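Local coordinates for fatty acid CoA ligase (Marinactinospora thermotolerans, PDB 6SQ8), which belongs to the ANL superfamily of AMP-binding enzymes and binds adenosine monophosphate, at residues Y6-T20 against E208-L222. Residues are numbered along the deposited sequence; the frame is centred on the assembly and turned at random.
Sequences YARRVMDGIGEVAVT and ELAQCTLATGGTVVL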
# COMPACT_ATOMS: atom_id res chain seq x y z
N TYR A 6 0.63 20.82 6.86
CA TYR A 6 0.59 19.37 7.08
C TYR A 6 1.65 18.95 8.11
O TYR A 6 1.31 18.40 9.15
CB TYR A 6 0.76 18.57 5.78
CG TYR A 6 0.81 17.08 6.02
CD1 TYR A 6 -0.25 16.43 6.63
CD2 TYR A 6 1.93 16.33 5.69
CE1 TYR A 6 -0.21 15.07 6.90
CE2 TYR A 6 1.98 14.97 5.95
CZ TYR A 6 0.91 14.35 6.57
OH TYR A 6 0.95 13.01 6.83
N ALA A 7 2.92 19.22 7.81
CA ALA A 7 4.01 18.88 8.72
C ALA A 7 3.69 19.40 10.13
O ALA A 7 3.89 18.70 11.11
CB ALA A 7 5.32 19.42 8.20
N ARG A 8 3.19 20.64 10.21
CA ARG A 8 2.86 21.26 11.50
C ARG A 8 1.73 20.48 12.17
O ARG A 8 1.76 20.30 13.37
CB ARG A 8 2.48 22.75 11.33
CG ARG A 8 2.44 23.55 12.63
CD ARG A 8 1.74 24.91 12.53
NE ARG A 8 0.30 24.87 12.80
CZ ARG A 8 -0.30 25.42 13.86
NH1 ARG A 8 0.43 25.96 14.82
NH2 ARG A 8 -1.62 25.48 13.92
N ARG A 9 0.74 20.02 11.38
CA ARG A 9 -0.39 19.26 11.93
C ARG A 9 0.12 18.01 12.63
O ARG A 9 -0.38 17.65 13.72
CB ARG A 9 -1.39 18.84 10.85
CG ARG A 9 -2.64 18.16 11.39
CD ARG A 9 -3.52 17.63 10.28
NE ARG A 9 -4.66 16.87 10.79
CZ ARG A 9 -5.76 16.61 10.09
NH1 ARG A 9 -5.82 16.91 8.80
NH2 ARG A 9 -6.79 16.07 10.70
N VAL A 10 1.09 17.35 12.00
CA VAL A 10 1.63 16.11 12.52
C VAL A 10 2.41 16.43 13.80
O VAL A 10 2.12 15.87 14.85
CB VAL A 10 2.51 15.40 11.48
CG1 VAL A 10 3.08 14.12 12.05
CG2 VAL A 10 1.75 15.12 10.17
N MET A 11 3.36 17.37 13.71
CA MET A 11 4.14 17.85 14.84
C MET A 11 3.22 18.20 16.02
O MET A 11 3.47 17.82 17.17
CB MET A 11 4.95 19.08 14.45
CG MET A 11 6.13 18.77 13.55
SD MET A 11 7.37 17.70 14.34
CE MET A 11 7.73 18.55 15.88
N ASP A 12 2.15 18.94 15.71
CA ASP A 12 1.24 19.50 16.70
C ASP A 12 0.59 18.36 17.50
O ASP A 12 0.30 18.52 18.68
CB ASP A 12 0.18 20.39 16.05
CG ASP A 12 -0.05 21.74 16.73
OD1 ASP A 12 0.96 22.40 17.10
OD2 ASP A 12 -1.24 22.13 16.89
N GLY A 13 0.34 17.23 16.83
CA GLY A 13 -0.42 16.11 17.39
C GLY A 13 0.38 15.27 18.38
O GLY A 13 -0.19 14.67 19.27
N ILE A 14 1.71 15.24 18.21
CA ILE A 14 2.60 14.27 18.88
C ILE A 14 2.37 14.30 20.40
O ILE A 14 2.47 15.35 21.03
CB ILE A 14 4.07 14.57 18.54
CG1 ILE A 14 4.32 14.45 17.04
CG2 ILE A 14 5.01 13.68 19.33
CD1 ILE A 14 5.70 14.89 16.59
N GLY A 15 2.09 13.12 20.97
CA GLY A 15 1.70 12.96 22.40
C GLY A 15 2.88 12.61 23.29
O GLY A 15 4.02 12.79 22.89
N GLU A 16 2.58 12.09 24.49
CA GLU A 16 3.56 11.79 25.54
C GLU A 16 4.61 10.81 24.99
O GLU A 16 5.81 11.11 25.02
CB GLU A 16 2.91 11.19 26.79
CG GLU A 16 2.25 12.21 27.70
CD GLU A 16 3.24 13.07 28.47
OE1 GLU A 16 4.34 12.55 28.79
OE2 GLU A 16 2.91 14.26 28.74
N VAL A 17 4.14 9.67 24.45
CA VAL A 17 5.01 8.63 23.88
C VAL A 17 4.72 8.47 22.38
O VAL A 17 3.60 8.18 21.98
CB VAL A 17 4.87 7.29 24.62
CG1 VAL A 17 5.78 6.22 24.05
CG2 VAL A 17 5.13 7.44 26.11
N ALA A 18 5.77 8.64 21.56
CA ALA A 18 5.61 8.74 20.12
C ALA A 18 5.86 7.39 19.43
O ALA A 18 5.08 7.00 18.57
CB ALA A 18 6.51 9.81 19.58
N VAL A 19 6.95 6.69 19.80
CA VAL A 19 7.33 5.44 19.16
C VAL A 19 7.73 4.41 20.23
O VAL A 19 8.24 4.77 21.25
CB VAL A 19 8.48 5.65 18.16
CG1 VAL A 19 8.62 4.47 17.21
CG2 VAL A 19 8.33 6.95 17.39
N THR A 20 7.46 3.12 19.97
CA THR A 20 7.98 1.98 20.73
C THR A 20 8.48 0.93 19.73
O THR A 20 7.94 0.81 18.64
CB THR A 20 6.92 1.34 21.63
OG1 THR A 20 6.17 2.36 22.28
CG2 THR A 20 7.50 0.44 22.70
N GLU A 208 3.15 7.00 6.00
CA GLU A 208 1.98 7.85 6.09
C GLU A 208 1.13 7.44 7.30
O GLU A 208 0.59 8.29 7.99
CB GLU A 208 1.14 7.82 4.80
CG GLU A 208 -0.16 8.62 4.89
CD GLU A 208 0.00 10.13 5.09
OE1 GLU A 208 1.00 10.72 4.57
OE2 GLU A 208 -0.87 10.74 5.78
N LEU A 209 1.02 6.13 7.56
CA LEU A 209 0.24 5.66 8.69
C LEU A 209 0.91 6.12 9.99
O LEU A 209 0.22 6.41 10.97
CB LEU A 209 0.10 4.13 8.65
CG LEU A 209 -0.76 3.57 7.52
CD1 LEU A 209 -0.65 2.06 7.46
CD2 LEU A 209 -2.22 3.98 7.67
N ALA A 210 2.25 6.15 10.01
CA ALA A 210 2.97 6.62 11.17
C ALA A 210 2.60 8.08 11.43
O ALA A 210 2.36 8.48 12.58
CB ALA A 210 4.45 6.43 10.97
N GLN A 211 2.56 8.88 10.36
CA GLN A 211 2.22 10.30 10.47
C GLN A 211 0.77 10.47 10.95
O GLN A 211 0.53 11.29 11.84
CB GLN A 211 2.50 11.03 9.15
CG GLN A 211 3.98 11.30 8.95
CD GLN A 211 4.31 12.19 7.78
OE1 GLN A 211 3.56 12.30 6.80
NE2 GLN A 211 5.50 12.77 7.85
N CYS A 212 -0.17 9.69 10.39
CA CYS A 212 -1.55 9.70 10.86
C CYS A 212 -1.59 9.37 12.36
O CYS A 212 -2.30 10.00 13.11
CB CYS A 212 -2.39 8.70 10.08
SG CYS A 212 -2.65 9.20 8.37
N THR A 213 -0.81 8.39 12.78
CA THR A 213 -0.78 7.93 14.16
C THR A 213 -0.27 9.06 15.06
O THR A 213 -0.87 9.34 16.11
CB THR A 213 0.04 6.65 14.30
OG1 THR A 213 -0.61 5.70 13.46
CG2 THR A 213 0.15 6.14 15.71
N LEU A 214 0.82 9.71 14.64
CA LEU A 214 1.41 10.78 15.44
C LEU A 214 0.42 11.95 15.54
O LEU A 214 0.18 12.46 16.64
CB LEU A 214 2.73 11.22 14.82
CG LEU A 214 3.90 10.26 14.99
CD1 LEU A 214 5.11 10.72 14.20
CD2 LEU A 214 4.27 10.11 16.45
N ALA A 215 -0.19 12.33 14.42
CA ALA A 215 -1.00 13.52 14.30
C ALA A 215 -2.24 13.44 15.19
O ALA A 215 -2.79 14.47 15.57
CB ALA A 215 -1.40 13.73 12.86
N THR A 216 -2.69 12.21 15.48
CA THR A 216 -3.91 11.96 16.23
C THR A 216 -3.58 11.65 17.69
O THR A 216 -4.47 11.27 18.46
CB THR A 216 -4.72 10.81 15.62
OG1 THR A 216 -3.90 9.64 15.45
CG2 THR A 216 -5.38 11.19 14.31
N GLY A 217 -2.31 11.80 18.07
CA GLY A 217 -1.89 11.78 19.46
C GLY A 217 -1.50 10.40 19.95
O GLY A 217 -1.35 10.19 21.14
N GLY A 218 -1.31 9.48 19.00
CA GLY A 218 -1.03 8.09 19.32
C GLY A 218 0.44 7.76 19.34
O GLY A 218 1.30 8.64 19.24
N THR A 219 0.70 6.46 19.46
CA THR A 219 2.04 5.88 19.52
C THR A 219 2.22 4.91 18.35
O THR A 219 1.43 3.99 18.18
CB THR A 219 2.23 5.12 20.83
OG1 THR A 219 1.88 6.02 21.89
CG2 THR A 219 3.63 4.60 21.00
N VAL A 220 3.28 5.10 17.56
CA VAL A 220 3.69 4.17 16.53
C VAL A 220 4.47 3.05 17.20
O VAL A 220 5.30 3.32 18.04
CB VAL A 220 4.54 4.84 15.44
CG1 VAL A 220 5.10 3.82 14.45
CG2 VAL A 220 3.78 5.95 14.72
N VAL A 221 4.18 1.80 16.81
CA VAL A 221 4.91 0.62 17.26
C VAL A 221 5.56 0.00 16.02
O VAL A 221 4.84 -0.43 15.14
CB VAL A 221 3.98 -0.39 17.95
CG1 VAL A 221 4.75 -1.59 18.45
CG2 VAL A 221 3.18 0.23 19.08
N LEU A 222 6.90 -0.03 15.97
CA LEU A 222 7.64 -0.41 14.75
C LEU A 222 8.12 -1.86 14.84
O LEU A 222 8.64 -2.29 15.86
CB LEU A 222 8.87 0.47 14.59
CG LEU A 222 8.63 1.86 14.01
CD1 LEU A 222 9.94 2.62 14.03
CD2 LEU A 222 8.04 1.80 12.62
O HOH W 1 -4.51 16.33 13.70
O HOH W 2 1.03 9.45 22.88
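Tyr6 reaches from helix 6-13 to Gln211 of helix 208-215, its OH donating a hydrogen bond to Gln211 OE1 at 2.7 Å. The donor stands 41° out of the amide plane. With CG anti to the backbone N (chi1 177°), the ring swings toward helix 208-215, and its para hydroxyl meets the amide; Glu208 OE2 also lies 3.1 Å from Tyr6 OH, while Val10 CG2 sits over the rim of one ring face. The Glu208 side chain is about 5 Å from the bound 1-ethanoyl-9H-pyrido[3,4-b]indole-3-carboxylic acid. Farther along, Val10 CG1 rests on Leu214 CB at 4.0 Å. Small residues then let the backbones meet: the methyl of Ala215 packs on the Val10 backbone, and Gly13, having no side chain, brings its CA to 3.4 Å from Ala215 O in a CA-H...O contact. Gly217, with positive phi, completes the Schellman motif that ends helix 208-215. Both chains then turn into parallel strands, in which Ala18 O accepts from Val220 N, Val220 O from Thr20 N, and Thr20 O from Leu222 N. Thr219 OG1 adds a side-chain bond of 2.8 Å to Val17 O, and Leu214 CD2 touches Ala18 CB.

In the second shell, Gln71 holds Gln211 NE2, and Leu31 packs on both Ala18 and Leu214. Ser179 and Asp183 grip the Arg9 guanidinium, whose NE reaches Ala215 O through a water. Ala18 and Val19 form a classic beta bulge opposite Val26.

Thus a Tyr-Gln bond and a water bridge flank apolar helix packing, and backbone bonds extend the sheet.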